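Local coordinates for Iron(III) ABC transporter, periplasmic iron-compound-binding protein (PDB 5GGY) that binds ferric siderophores such as Desferal in the periplasm and probably delivers them to an inner-membrane ABC transporter for iron uptake, at residues Pro104-Gln109 with Asn179-Tyr184; Val115-Phe120 with Met262-Ser267; Gln60-Arg65 with Leu70-Ala75; Asp25-Val30 with Pro41-Tyr46; Gln152-Asp157 with Ser274-Ala279. One frame throughout, in Å; residues are numbered along the deposited sequence.

Contact 1 (Pro104-Gln109 with Asn179-Tyr184); sequences PNFSEQ and NSTPQY
Phe106 and Thr181 meet where the two lobes of this periplasmic binding protein approach each other: the loop after strand 100-102 faces the N-terminal end of helix 181-188. The ring of Phe106 and the methyl of Thr181 supply the apolar part. Phe106 CE1 lies 4.0 Å from Thr181 CG2, the two side chains crossing at about a right angle and the methyl reaching the ring obliquely. With chi1 at -55°, the Phe106 ring stands anti to its own carbonyl carbon, and the amide carbon CG of Asn105 covers one of its faces near the rim, 3.6 Å above the plane. Ala112 and Tyr258 also pack on this ring.

The polar part is Asn179. Its ND2 reaches across to the loop backbone, 3.5 Å from Ser107 O and 3.5 Å from Glu108 O. The hydrogen-bond partners of the amide lie just outside the two segments: ND2 is bonded to Asp110 O and Lys200 O, and OD1 to Thr177 OG1. Each segment is also shaped by its own serine. Ser107 OG accepts from Gln109 N at 3.2 Å in an ST turn, while Ser180, the N-cap of the helix, accepts weakly from Gln183 N at 3.4 Å through OG.

The contact is therefore small and rests, across the segments, on van der Waals packing and close polar approach. One methyl against one ring gives it little directional hold, and the buried Asn179 amide is satisfied at both ends chiefly by neighbouring loops, which should fix its rotation beside the Ser107 and Glu108 carbonyls.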
# COMPACT_ATOMS: atom_id res chain seq x y z
N PRO A 104 -2.69 -5.03 19.01
CA PRO A 104 -2.58 -6.48 18.84
C PRO A 104 -2.62 -6.92 17.38
O PRO A 104 -3.16 -6.23 16.53
CB PRO A 104 -3.81 -7.01 19.60
CG PRO A 104 -4.81 -5.92 19.44
CD PRO A 104 -4.03 -4.63 19.47
N ASN A 105 -2.03 -8.08 17.11
CA ASN A 105 -2.01 -8.65 15.77
C ASN A 105 -1.89 -10.17 15.83
O ASN A 105 -1.79 -10.75 16.91
CB ASN A 105 -0.85 -8.05 14.97
CG ASN A 105 -1.01 -8.24 13.47
OD1 ASN A 105 -1.89 -8.98 13.01
ND2 ASN A 105 -0.16 -7.58 12.69
N PHE A 106 -1.92 -10.80 14.65
CA PHE A 106 -1.69 -12.24 14.51
C PHE A 106 -2.71 -13.07 15.28
O PHE A 106 -2.41 -14.17 15.73
CB PHE A 106 -0.27 -12.60 14.94
CG PHE A 106 0.79 -11.82 14.22
CD1 PHE A 106 1.21 -12.21 12.96
CD2 PHE A 106 1.36 -10.69 14.80
CE1 PHE A 106 2.19 -11.48 12.29
CE2 PHE A 106 2.33 -9.97 14.13
CZ PHE A 106 2.74 -10.36 12.87
N SER A 107 -3.92 -12.53 15.42
CA SER A 107 -5.01 -13.29 16.00
C SER A 107 -5.63 -14.17 14.93
O SER A 107 -5.31 -14.02 13.74
CB SER A 107 -6.06 -12.37 16.63
OG SER A 107 -7.21 -12.28 15.81
N GLU A 108 -6.50 -15.07 15.35
CA GLU A 108 -7.17 -16.01 14.45
C GLU A 108 -7.90 -15.30 13.31
O GLU A 108 -7.89 -15.76 12.17
CB GLU A 108 -8.15 -16.87 15.25
CG GLU A 108 -8.74 -16.19 16.49
CD GLU A 108 -7.81 -16.22 17.69
OE1 GLU A 108 -6.92 -17.10 17.73
OE2 GLU A 108 -7.95 -15.36 18.58
N GLN A 109 -8.52 -14.17 13.63
CA GLN A 109 -9.34 -13.45 12.67
C GLN A 109 -8.63 -12.25 12.05
O GLN A 109 -9.18 -11.57 11.20
CB GLN A 109 -10.64 -12.99 13.35
CG GLN A 109 -10.43 -12.29 14.67
CD GLN A 109 -11.69 -12.24 15.50
OE1 GLN A 109 -11.93 -13.12 16.34
NE2 GLN A 109 -12.52 -11.23 15.27
N ASN A 179 -3.79 -16.17 6.57
CA ASN A 179 -3.78 -14.88 7.24
C ASN A 179 -2.39 -14.47 7.72
O ASN A 179 -2.24 -13.49 8.46
CB ASN A 179 -4.74 -14.89 8.42
CG ASN A 179 -4.37 -15.94 9.46
OD1 ASN A 179 -3.74 -16.94 9.14
ND2 ASN A 179 -4.76 -15.69 10.71
N SER A 180 -1.37 -15.21 7.31
CA SER A 180 -0.00 -14.93 7.73
C SER A 180 0.64 -13.86 6.86
O SER A 180 0.11 -13.49 5.81
CB SER A 180 0.85 -16.20 7.70
OG SER A 180 0.99 -16.68 6.37
N THR A 181 1.78 -13.35 7.31
CA THR A 181 2.54 -12.36 6.54
C THR A 181 3.34 -12.96 5.37
O THR A 181 3.50 -12.30 4.35
CB THR A 181 3.49 -11.55 7.45
OG1 THR A 181 4.31 -12.44 8.23
CG2 THR A 181 2.70 -10.65 8.39
N PRO A 182 3.86 -14.20 5.51
CA PRO A 182 4.51 -14.73 4.30
C PRO A 182 3.52 -15.01 3.17
O PRO A 182 3.87 -14.88 2.00
CB PRO A 182 5.16 -16.03 4.79
CG PRO A 182 5.34 -15.83 6.25
CD PRO A 182 4.15 -15.05 6.68
N GLN A 183 2.30 -15.40 3.53
CA GLN A 183 1.24 -15.62 2.55
C GLN A 183 0.97 -14.35 1.76
O GLN A 183 0.81 -14.38 0.53
CB GLN A 183 -0.03 -16.11 3.23
CG GLN A 183 -1.25 -16.17 2.32
CD GLN A 183 -1.17 -17.27 1.28
OE1 GLN A 183 -0.30 -18.15 1.35
NE2 GLN A 183 -2.07 -17.23 0.31
N TYR A 184 0.90 -13.23 2.47
CA TYR A 184 0.71 -11.92 1.86
C TYR A 184 1.86 -11.61 0.91
O TYR A 184 1.67 -11.09 -0.18
CB TYR A 184 0.59 -10.85 2.94
CG TYR A 184 0.72 -9.42 2.45
CD1 TYR A 184 1.96 -8.79 2.40
CD2 TYR A 184 -0.40 -8.69 2.08
CE1 TYR A 184 2.08 -7.48 1.96
CE2 TYR A 184 -0.29 -7.39 1.64
CZ TYR A 184 0.95 -6.79 1.59
OH TYR A 184 1.07 -5.49 1.15

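Contact 2 (Val115-Phe120 with Met262-Ser267); sequences VAISHF and MSLRYS
With chi1 at -69° and chi2 near 180°, Ile117 holds CG1 beside its backbone N, anti to the carbonyl carbon, and CD1 extended beyond it, while Leu264, with CG likewise anti to its carbonyl carbon, points CD1 back toward them. The leucine methyl settles on the end of the isoleucine: Leu264 CD1 is 3.9 Å from Ile117 CG1 and 4.0 Å from Ile117 CD1, the side chains crossing at about a right angle.

A looser second pair lies beside it. The terminal methyl of Met262 comes up obliquely to the Phe120 ring, with Met262 CE 4.4 Å from Phe120 CE2. No hydrogen bond joins the two segments. Within 262-267, Ser263 O accepts two donors from opposite faces of its plane: Ser267 N and, at 2.6 Å, the hydroxyl Ser267 OG, which thereby spends its polarity on its own helix.

Other helices close in around the pairs. Tyr184 of helix 181-188 packs on both Ile117 and Leu264, Tyr141 of helix 130-154 also touches Ile117, and Glu32 of helix 24-32 touches Phe120 and Met262. The result is buried, purely apolar helix-to-helix packing of 112-126 against 262-276, close to the centre of a two-lobed, helix-linked binding protein of the FhuD type.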
# COMPACT_ATOMS: atom_id res chain seq x y z
N VAL A 115 -2.94 -5.74 9.11
CA VAL A 115 -2.95 -5.17 10.45
C VAL A 115 -1.61 -4.52 10.77
O VAL A 115 -1.55 -3.46 11.39
CB VAL A 115 -3.28 -6.24 11.51
CG1 VAL A 115 -3.22 -5.65 12.91
CG2 VAL A 115 -4.65 -6.83 11.25
N ALA A 116 -0.54 -5.16 10.31
CA ALA A 116 0.81 -4.62 10.48
C ALA A 116 0.97 -3.29 9.76
O ALA A 116 1.59 -2.36 10.29
CB ALA A 116 1.85 -5.62 9.97
N ILE A 117 0.40 -3.21 8.56
CA ILE A 117 0.42 -1.98 7.78
C ILE A 117 -0.41 -0.89 8.44
O ILE A 117 -0.02 0.27 8.50
CB ILE A 117 -0.12 -2.22 6.35
CG1 ILE A 117 0.87 -3.08 5.55
CG2 ILE A 117 -0.36 -0.90 5.64
CD1 ILE A 117 0.40 -3.39 4.15
N SER A 118 -1.57 -1.28 8.97
CA SER A 118 -2.47 -0.35 9.62
C SER A 118 -1.86 0.19 10.91
O SER A 118 -1.96 1.39 11.20
CB SER A 118 -3.82 -1.01 9.92
OG SER A 118 -4.72 -0.08 10.48
N HIS A 119 -1.22 -0.68 11.68
CA HIS A 119 -0.55 -0.28 12.91
C HIS A 119 0.61 0.67 12.62
O HIS A 119 0.86 1.61 13.37
CB HIS A 119 -0.06 -1.50 13.69
CG HIS A 119 -1.15 -2.27 14.35
ND1 HIS A 119 -2.47 -1.88 14.31
CD2 HIS A 119 -1.12 -3.42 15.07
CE1 HIS A 119 -3.21 -2.75 14.98
NE2 HIS A 119 -2.41 -3.69 15.45
N PHE A 120 1.32 0.39 11.53
CA PHE A 120 2.45 1.21 11.10
C PHE A 120 2.00 2.64 10.83
O PHE A 120 2.71 3.60 11.15
CB PHE A 120 3.09 0.60 9.86
CG PHE A 120 4.33 1.31 9.39
CD1 PHE A 120 5.49 1.31 10.15
CD2 PHE A 120 4.34 1.94 8.16
CE1 PHE A 120 6.63 1.95 9.70
CE2 PHE A 120 5.47 2.58 7.70
CZ PHE A 120 6.62 2.59 8.47
N MET A 262 7.39 -3.29 7.51
CA MET A 262 8.60 -3.40 6.71
C MET A 262 9.15 -4.82 6.69
O MET A 262 10.00 -5.14 5.85
CB MET A 262 9.67 -2.42 7.21
CG MET A 262 9.35 -0.96 6.92
SD MET A 262 9.15 -0.58 5.16
CE MET A 262 7.37 -0.43 5.04
N SER A 263 8.67 -5.66 7.59
CA SER A 263 9.03 -7.08 7.59
C SER A 263 8.46 -7.75 6.34
O SER A 263 8.96 -8.79 5.90
CB SER A 263 8.52 -7.78 8.85
OG SER A 263 7.11 -7.93 8.81
N LEU A 264 7.41 -7.15 5.78
CA LEU A 264 6.82 -7.63 4.54
C LEU A 264 7.79 -7.41 3.38
O LEU A 264 7.92 -8.26 2.50
CB LEU A 264 5.49 -6.92 4.27
CG LEU A 264 4.46 -6.96 5.40
CD1 LEU A 264 3.26 -6.08 5.07
CD2 LEU A 264 4.02 -8.39 5.67
N ARG A 265 8.46 -6.26 3.39
CA ARG A 265 9.45 -5.94 2.37
C ARG A 265 10.67 -6.84 2.49
O ARG A 265 11.18 -7.34 1.48
CB ARG A 265 9.88 -4.47 2.48
CG ARG A 265 10.93 -4.06 1.45
CD ARG A 265 11.70 -2.82 1.89
NE ARG A 265 12.85 -2.56 1.02
CZ ARG A 265 12.89 -1.61 0.09
NH1 ARG A 265 11.85 -0.82 -0.10
NH2 ARG A 265 13.98 -1.46 -0.65
N TYR A 266 11.14 -7.04 3.72
CA TYR A 266 12.30 -7.88 3.98
C TYR A 266 12.03 -9.33 3.60
O TYR A 266 12.86 -9.99 2.99
CB TYR A 266 12.71 -7.79 5.45
CG TYR A 266 13.04 -6.38 5.91
CD1 TYR A 266 12.66 -5.93 7.16
CD2 TYR A 266 13.75 -5.51 5.08
CE1 TYR A 266 12.97 -4.66 7.59
CE2 TYR A 266 14.05 -4.23 5.50
CZ TYR A 266 13.66 -3.81 6.76
OH TYR A 266 13.97 -2.54 7.17
N SER A 267 10.85 -9.81 3.98
CA SER A 267 10.43 -11.17 3.64
C SER A 267 10.41 -11.36 2.12
O SER A 267 10.91 -12.36 1.61
CB SER A 267 9.05 -11.48 4.22
OG SER A 267 9.05 -11.40 5.63

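Contact 3 (Gln60-Arg65 with Leu70-Ala75); sequences QDIGTR and LEKIAA
Lys72 stretches across to a backbone carbonyl and not to the carboxylate of the same residue: Lys72 NZ donates to Asp61 O at 2.8 Å, whereas Asp61 OD1 is 6.0 Å from that nitrogen. The bond lies in the carbonyl plane, with a C=O...N angle of 158°. An all-extended chain, CG opposite the backbone N at chi1 -166°, carries the ammonium from helix 70-75 to strand 60-61. Gln60 crosses this chain at about a right angle, its OE1 3.4 Å from Lys72 CE.

Next along both segments, Ile62 meets Ile73. Both CB and CG2 of Ile62 are 4.0 Å from Ile73 CG1, and Leu76 packs on Ile62 from just beyond the helix.

The Asp61 carboxylate is engaged by two other backbone N-H groups. OD1 takes Gly63 N at 2.8 Å, nearly along its C-O axis, forming an Asx turn; OD2 takes Leu43 N at the start of helix 43-49.

Asp61 thus uses its backbone for the lysine and its side chain for two amide N-H groups. The positive charge of Lys72 probably polarises the Asp61 peptide, and the aspartate nearby, though not in contact, should still favour that charge at this partly exposed edge.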
# COMPACT_ATOMS: atom_id res chain seq x y z
N GLN A 60 17.86 -0.01 25.88
CA GLN A 60 18.08 -0.95 26.97
C GLN A 60 17.14 -2.15 26.86
O GLN A 60 16.00 -2.02 26.39
CB GLN A 60 17.90 -0.28 28.33
CG GLN A 60 18.94 0.77 28.65
CD GLN A 60 19.32 0.78 30.11
OE1 GLN A 60 19.60 -0.27 30.70
NE2 GLN A 60 19.31 1.96 30.72
N ASP A 61 17.62 -3.31 27.30
CA ASP A 61 16.81 -4.52 27.33
C ASP A 61 15.97 -4.55 28.61
O ASP A 61 16.50 -4.47 29.72
CB ASP A 61 17.70 -5.76 27.23
CG ASP A 61 16.92 -7.02 26.92
OD1 ASP A 61 15.89 -7.28 27.58
OD2 ASP A 61 17.33 -7.75 25.99
N ILE A 62 14.65 -4.66 28.45
CA ILE A 62 13.74 -4.61 29.58
C ILE A 62 13.12 -5.97 29.91
O ILE A 62 12.08 -6.04 30.57
CB ILE A 62 12.60 -3.58 29.34
CG1 ILE A 62 12.08 -3.67 27.91
CG2 ILE A 62 13.09 -2.17 29.63
CD1 ILE A 62 10.96 -4.66 27.72
N GLY A 63 13.76 -7.04 29.45
CA GLY A 63 13.28 -8.38 29.74
C GLY A 63 12.72 -9.09 28.52
O GLY A 63 13.03 -8.72 27.39
N THR A 64 11.91 -10.11 28.75
CA THR A 64 11.32 -10.87 27.65
C THR A 64 9.94 -10.33 27.28
O THR A 64 9.32 -9.60 28.06
CB THR A 64 11.20 -12.37 27.99
OG1 THR A 64 10.28 -12.55 29.08
CG2 THR A 64 12.56 -12.94 28.39
N ARG A 65 9.47 -10.70 26.10
CA ARG A 65 8.19 -10.22 25.58
C ARG A 65 7.00 -10.69 26.43
O ARG A 65 5.99 -10.00 26.52
CB ARG A 65 8.00 -10.68 24.13
CG ARG A 65 9.02 -10.10 23.16
CD ARG A 65 9.13 -10.94 21.90
NE ARG A 65 9.79 -12.22 22.14
CZ ARG A 65 9.91 -13.19 21.24
NH1 ARG A 65 9.41 -13.03 20.03
NH2 ARG A 65 10.53 -14.31 21.56
N LEU A 70 9.19 -4.99 34.97
CA LEU A 70 8.40 -3.79 35.22
C LEU A 70 9.19 -2.70 35.94
O LEU A 70 9.00 -1.51 35.69
CB LEU A 70 7.15 -4.14 36.04
CG LEU A 70 6.05 -4.92 35.32
CD1 LEU A 70 5.00 -5.38 36.31
CD2 LEU A 70 5.41 -4.07 34.23
N GLU A 71 10.07 -3.11 36.84
CA GLU A 71 10.88 -2.16 37.61
C GLU A 71 11.84 -1.39 36.71
O GLU A 71 12.05 -0.19 36.89
CB GLU A 71 11.65 -2.88 38.72
CG GLU A 71 10.82 -3.22 39.95
CD GLU A 71 9.73 -4.24 39.66
OE1 GLU A 71 9.94 -5.11 38.80
OE2 GLU A 71 8.66 -4.15 40.30
N LYS A 72 12.43 -2.09 35.74
CA LYS A 72 13.35 -1.45 34.81
C LYS A 72 12.60 -0.54 33.85
O LYS A 72 13.09 0.52 33.48
CB LYS A 72 14.14 -2.50 34.03
CG LYS A 72 15.35 -1.95 33.29
CD LYS A 72 16.22 -3.07 32.76
CE LYS A 72 17.51 -2.54 32.15
NZ LYS A 72 18.38 -3.65 31.67
N ILE A 73 11.40 -0.97 33.45
CA ILE A 73 10.54 -0.15 32.60
C ILE A 73 10.20 1.16 33.29
O ILE A 73 10.30 2.23 32.69
CB ILE A 73 9.24 -0.90 32.22
CG1 ILE A 73 9.55 -2.17 31.44
CG2 ILE A 73 8.32 0.01 31.41
CD1 ILE A 73 8.33 -3.01 31.11
N ALA A 74 9.81 1.07 34.56
CA ALA A 74 9.48 2.25 35.35
C ALA A 74 10.70 3.14 35.55
O ALA A 74 10.60 4.37 35.50
CB ALA A 74 8.89 1.84 36.69
N ALA A 75 11.85 2.51 35.77
CA ALA A 75 13.10 3.24 35.99
C ALA A 75 13.51 4.04 34.76
O ALA A 75 14.22 5.04 34.87
CB ALA A 75 14.21 2.28 36.38

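Contact 4 (Asp25-Val30 with Pro41-Tyr46); sequences DLLEQV and PELSSY
Leu43, in the first turn of helix 43-49, reaches Leu27 of helix 24-32 methyl to methyl: Leu43 CD2 lies 4.0 Å from Leu27 CD2.

One turn later Tyr46 supplies the larger surface. The same methyl, Leu27 CD2, approaches its ring obliquely and sits 3.6 Å from both Tyr46 CD1 and Tyr46 CE1, so that one branch of the leucine touches both Leu43 and Tyr46. Chi1 of 178° in Leu27 swings CG away from its own N and out to this position; Tyr46, at 179°, extends the same way from the other side. Past the ring, Tyr46 OH comes within 4.4 Å of Glu28 CA but is hydrogen-bonded to Pro53 O. The Glu28 carboxylate also looks to another partner, Gly260 N, through OE2.

Trp24 stacks edge-to-face on the Tyr46 ring, and Val21 of strand 19-21 adds to the packing on Leu27. No polar bond crosses between the two segments: the helices are joined here by dispersion and burial alone, while the tyrosine hydroxyl and glutamate carboxylate, both buried, find their firmer hydrogen bonds at Pro53 O and Gly260 N.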
# COMPACT_ATOMS: atom_id res chain seq x y z
N ASP A 25 7.61 -6.91 16.87
CA ASP A 25 6.92 -6.32 15.73
C ASP A 25 6.80 -4.81 15.93
O ASP A 25 7.08 -4.03 15.03
CB ASP A 25 5.54 -6.95 15.53
CG ASP A 25 4.64 -6.81 16.74
OD1 ASP A 25 5.16 -6.60 17.85
OD2 ASP A 25 3.40 -6.90 16.57
N LEU A 26 6.41 -4.42 17.14
CA LEU A 26 6.32 -3.01 17.52
C LEU A 26 7.69 -2.36 17.55
O LEU A 26 7.83 -1.18 17.22
CB LEU A 26 5.65 -2.86 18.88
CG LEU A 26 4.17 -3.25 18.94
CD1 LEU A 26 3.62 -3.08 20.35
CD2 LEU A 26 3.36 -2.42 17.94
N LEU A 27 8.70 -3.12 17.97
CA LEU A 27 10.07 -2.63 17.97
C LEU A 27 10.50 -2.29 16.56
O LEU A 27 11.16 -1.27 16.33
CB LEU A 27 11.02 -3.67 18.57
CG LEU A 27 12.50 -3.31 18.59
CD1 LEU A 27 12.74 -1.95 19.23
CD2 LEU A 27 13.31 -4.39 19.30
N GLU A 28 10.14 -3.14 15.61
CA GLU A 28 10.42 -2.89 14.20
C GLU A 28 9.71 -1.64 13.70
O GLU A 28 10.31 -0.79 13.04
CB GLU A 28 10.01 -4.10 13.35
CG GLU A 28 9.93 -3.80 11.85
CD GLU A 28 9.20 -4.87 11.08
OE1 GLU A 28 8.59 -4.54 10.04
OE2 GLU A 28 9.23 -6.04 11.52
N GLN A 29 8.42 -1.53 14.05
CA GLN A 29 7.59 -0.41 13.60
C GLN A 29 8.17 0.95 13.99
O GLN A 29 8.29 1.83 13.14
CB GLN A 29 6.17 -0.54 14.18
CG GLN A 29 5.42 -1.81 13.77
CD GLN A 29 4.92 -1.78 12.33
OE1 GLN A 29 5.68 -1.52 11.40
NE2 GLN A 29 3.63 -2.06 12.15
N VAL A 30 8.51 1.12 15.26
CA VAL A 30 9.00 2.41 15.73
C VAL A 30 10.38 2.74 15.16
O VAL A 30 10.69 3.90 14.90
CB VAL A 30 9.07 2.48 17.28
CG1 VAL A 30 7.67 2.53 17.87
CG2 VAL A 30 9.85 1.31 17.85
N PRO A 41 12.45 -5.53 24.26
CA PRO A 41 12.68 -6.87 24.83
C PRO A 41 13.63 -7.75 24.02
O PRO A 41 13.68 -7.65 22.79
CB PRO A 41 11.27 -7.47 24.83
CG PRO A 41 10.64 -6.89 23.61
CD PRO A 41 11.23 -5.50 23.43
N GLU A 42 14.37 -8.61 24.73
CA GLU A 42 15.22 -9.65 24.13
C GLU A 42 16.05 -9.18 22.94
O GLU A 42 15.95 -9.73 21.84
CB GLU A 42 14.35 -10.84 23.71
CG GLU A 42 13.56 -11.46 24.85
CD GLU A 42 12.61 -12.55 24.39
OE1 GLU A 42 11.38 -12.32 24.45
OE2 GLU A 42 13.08 -13.62 23.96
N LEU A 43 16.89 -8.18 23.16
CA LEU A 43 17.65 -7.56 22.08
C LEU A 43 18.69 -8.48 21.45
O LEU A 43 18.92 -8.42 20.24
CB LEU A 43 18.32 -6.28 22.59
CG LEU A 43 17.36 -5.16 22.98
CD1 LEU A 43 18.11 -3.86 23.22
CD2 LEU A 43 16.29 -4.99 21.92
N SER A 44 19.33 -9.32 22.26
CA SER A 44 20.36 -10.21 21.74
C SER A 44 19.72 -11.33 20.92
O SER A 44 20.34 -11.85 19.99
CB SER A 44 21.20 -10.80 22.87
OG SER A 44 20.40 -11.56 23.76
N SER A 45 18.49 -11.68 21.26
CA SER A 45 17.73 -12.68 20.51
C SER A 45 17.12 -12.06 19.26
O SER A 45 16.91 -12.74 18.26
CB SER A 45 16.64 -13.29 21.39
OG SER A 45 16.87 -14.67 21.58
N TYR A 46 16.85 -10.77 19.35
CA TYR A 46 16.36 -9.99 18.21
C TYR A 46 17.36 -10.04 17.07
O TYR A 46 16.98 -10.12 15.90
CB TYR A 46 16.10 -8.54 18.64
CG TYR A 46 15.61 -7.62 17.54
CD1 TYR A 46 14.26 -7.33 17.40
CD2 TYR A 46 16.50 -7.01 16.66
CE1 TYR A 46 13.81 -6.48 16.41
CE2 TYR A 46 16.06 -6.17 15.66
CZ TYR A 46 14.71 -5.90 15.54
OH TYR A 46 14.27 -5.06 14.55

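Contact 5 (Gln152-Asp157 with Ser274-Ala279); sequences QHAFGD and SLLAVA
Ala154, the last residue of the long helix 130-154, and Phe155 just after it pack against Leu275, Leu276 and Ala279, where helix 262-276 runs out into a type II turn from Leu276 to Ala279. The phenylalanine ring carries most of the contact. Its CZ comes 3.2 Å from Leu275 O, with the carbonyl oxygen at the ring edge and near its plane; this places C-H groups toward the oxygen, consistent with a weak C-H...O attraction, since no hydrogen bond of the usual kind crosses here.

The methyl of Ala279 comes to the same end of the ring obliquely, with Ala279 CB 3.5 Å from Phe155 CZ. From Leu275, the branch point CG lies 4.0 Å from Phe155 CE2. With chi1 at -77°, CG of Phe155 stands anti to its carbonyl carbon, and the ring projects forward from the helix end into the turn of segment 274-279.

A second, separate touch sits beside the ring. Leu276 directs its CB away from 152-157, yet its outer branch turns back, bringing Leu276 CD2 to 3.8 Å from Ala154 CB.

Tyr219 of strand 219-223 meets Phe155 edge-to-face, and Pro160 and Pro280 of the adjoining loops also touch this ring. Two helix ends packed together beside Tyr219 of the mixed sheet are consistent with the far end of the linking helix resting on the C-terminal lobe, as in helix-linked siderophore-binding proteins.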
# COMPACT_ATOMS: atom_id res chain seq x y z
N GLN A 152 9.41 -13.62 -12.60
CA GLN A 152 8.81 -13.99 -13.87
C GLN A 152 9.76 -13.76 -15.04
O GLN A 152 9.38 -13.89 -16.20
CB GLN A 152 7.50 -13.21 -14.09
CG GLN A 152 7.65 -11.71 -14.08
CD GLN A 152 6.32 -10.99 -13.92
OE1 GLN A 152 5.27 -11.62 -13.81
NE2 GLN A 152 6.37 -9.66 -13.89
N HIS A 153 11.00 -13.40 -14.72
CA HIS A 153 12.06 -13.35 -15.72
C HIS A 153 12.91 -14.61 -15.62
O HIS A 153 13.42 -15.12 -16.62
CB HIS A 153 12.94 -12.11 -15.52
CG HIS A 153 12.75 -11.06 -16.57
ND1 HIS A 153 11.68 -10.18 -16.58
CD2 HIS A 153 13.50 -10.74 -17.66
CE1 HIS A 153 11.78 -9.37 -17.62
NE2 HIS A 153 12.87 -9.69 -18.29
N ALA A 154 13.04 -15.12 -14.40
CA ALA A 154 13.81 -16.33 -14.13
C ALA A 154 12.94 -17.57 -14.18
O ALA A 154 13.42 -18.67 -14.43
CB ALA A 154 14.51 -16.22 -12.79
N PHE A 155 11.65 -17.40 -13.91
CA PHE A 155 10.71 -18.52 -13.93
C PHE A 155 9.78 -18.42 -15.14
O PHE A 155 9.18 -19.41 -15.55
CB PHE A 155 9.87 -18.56 -12.65
CG PHE A 155 10.60 -19.11 -11.46
CD1 PHE A 155 10.71 -20.48 -11.27
CD2 PHE A 155 11.16 -18.27 -10.51
CE1 PHE A 155 11.38 -21.00 -10.18
CE2 PHE A 155 11.83 -18.78 -9.41
CZ PHE A 155 11.94 -20.14 -9.24
N GLY A 156 9.67 -17.22 -15.70
CA GLY A 156 8.69 -16.96 -16.73
C GLY A 156 7.29 -17.00 -16.13
O GLY A 156 7.13 -17.07 -14.92
N ASP A 157 6.28 -16.96 -16.99
CA ASP A 157 4.90 -17.11 -16.55
C ASP A 157 4.40 -18.50 -16.97
O ASP A 157 4.67 -18.93 -18.09
CB ASP A 157 4.01 -16.01 -17.15
CG ASP A 157 4.72 -14.67 -17.26
OD1 ASP A 157 4.23 -13.79 -17.99
OD2 ASP A 157 5.78 -14.50 -16.62
N SER A 274 16.05 -16.42 -2.16
CA SER A 274 16.13 -17.87 -2.00
C SER A 274 15.45 -18.60 -3.15
O SER A 274 15.78 -19.74 -3.45
CB SER A 274 15.53 -18.30 -0.66
OG SER A 274 16.48 -18.25 0.37
N LEU A 275 14.49 -17.93 -3.78
CA LEU A 275 13.71 -18.55 -4.84
C LEU A 275 14.35 -18.33 -6.20
O LEU A 275 14.15 -19.12 -7.13
CB LEU A 275 12.28 -18.00 -4.83
CG LEU A 275 11.22 -18.91 -5.46
CD1 LEU A 275 11.21 -20.26 -4.77
CD2 LEU A 275 9.85 -18.25 -5.39
N LEU A 276 15.13 -17.26 -6.33
CA LEU A 276 15.90 -17.02 -7.54
C LEU A 276 17.04 -18.02 -7.63
O LEU A 276 17.39 -18.48 -8.72
CB LEU A 276 16.44 -15.59 -7.58
CG LEU A 276 15.42 -14.51 -7.96
CD1 LEU A 276 16.07 -13.14 -7.99
CD2 LEU A 276 14.78 -14.83 -9.30
N ALA A 277 17.63 -18.36 -6.49
CA ALA A 277 18.50 -19.52 -6.42
C ALA A 277 17.61 -20.75 -6.53
O ALA A 277 16.40 -20.63 -6.36
CB ALA A 277 19.31 -19.52 -5.13
N VAL A 278 18.20 -21.90 -6.83
CA VAL A 278 17.49 -23.17 -7.08
C VAL A 278 16.40 -23.04 -8.16
O VAL A 278 15.61 -23.97 -8.37
CB VAL A 278 16.88 -23.77 -5.75
CG1 VAL A 278 17.81 -23.53 -4.56
CG2 VAL A 278 15.46 -23.27 -5.45
N ALA A 279 16.39 -21.92 -8.87
CA ALA A 279 15.51 -21.74 -10.02
C ALA A 279 16.07 -22.46 -11.25
O ALA A 279 17.29 -22.60 -11.37
CB ALA A 279 15.31 -20.26 -10.31

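In the fold
Contacts 1, 2 and 4 form a continuous patch near the chain's middle. Contacts 1 and 2 have centres 11 Å apart and are bridged by Pro104 O to His119 NE2 at 2.9 Å; contacts 2 and 4 have centres 14 Å apart, with Gln29 NE2 to Ala116 O at 2.8 Å, both probable hydrogen bonds. Contact 3 joins contact 4 through the Arg65 NE to Glu42 OE1 salt bridge, also 2.8 Å. Contact 5 lies 45 Å from contact 3 between centres and on the opposite side of the chain's centre, but shares helix 262-276 with contact 2. In this family the siderophore generally binds between the lobes; contact 1 lies where they meet, with no ligand present.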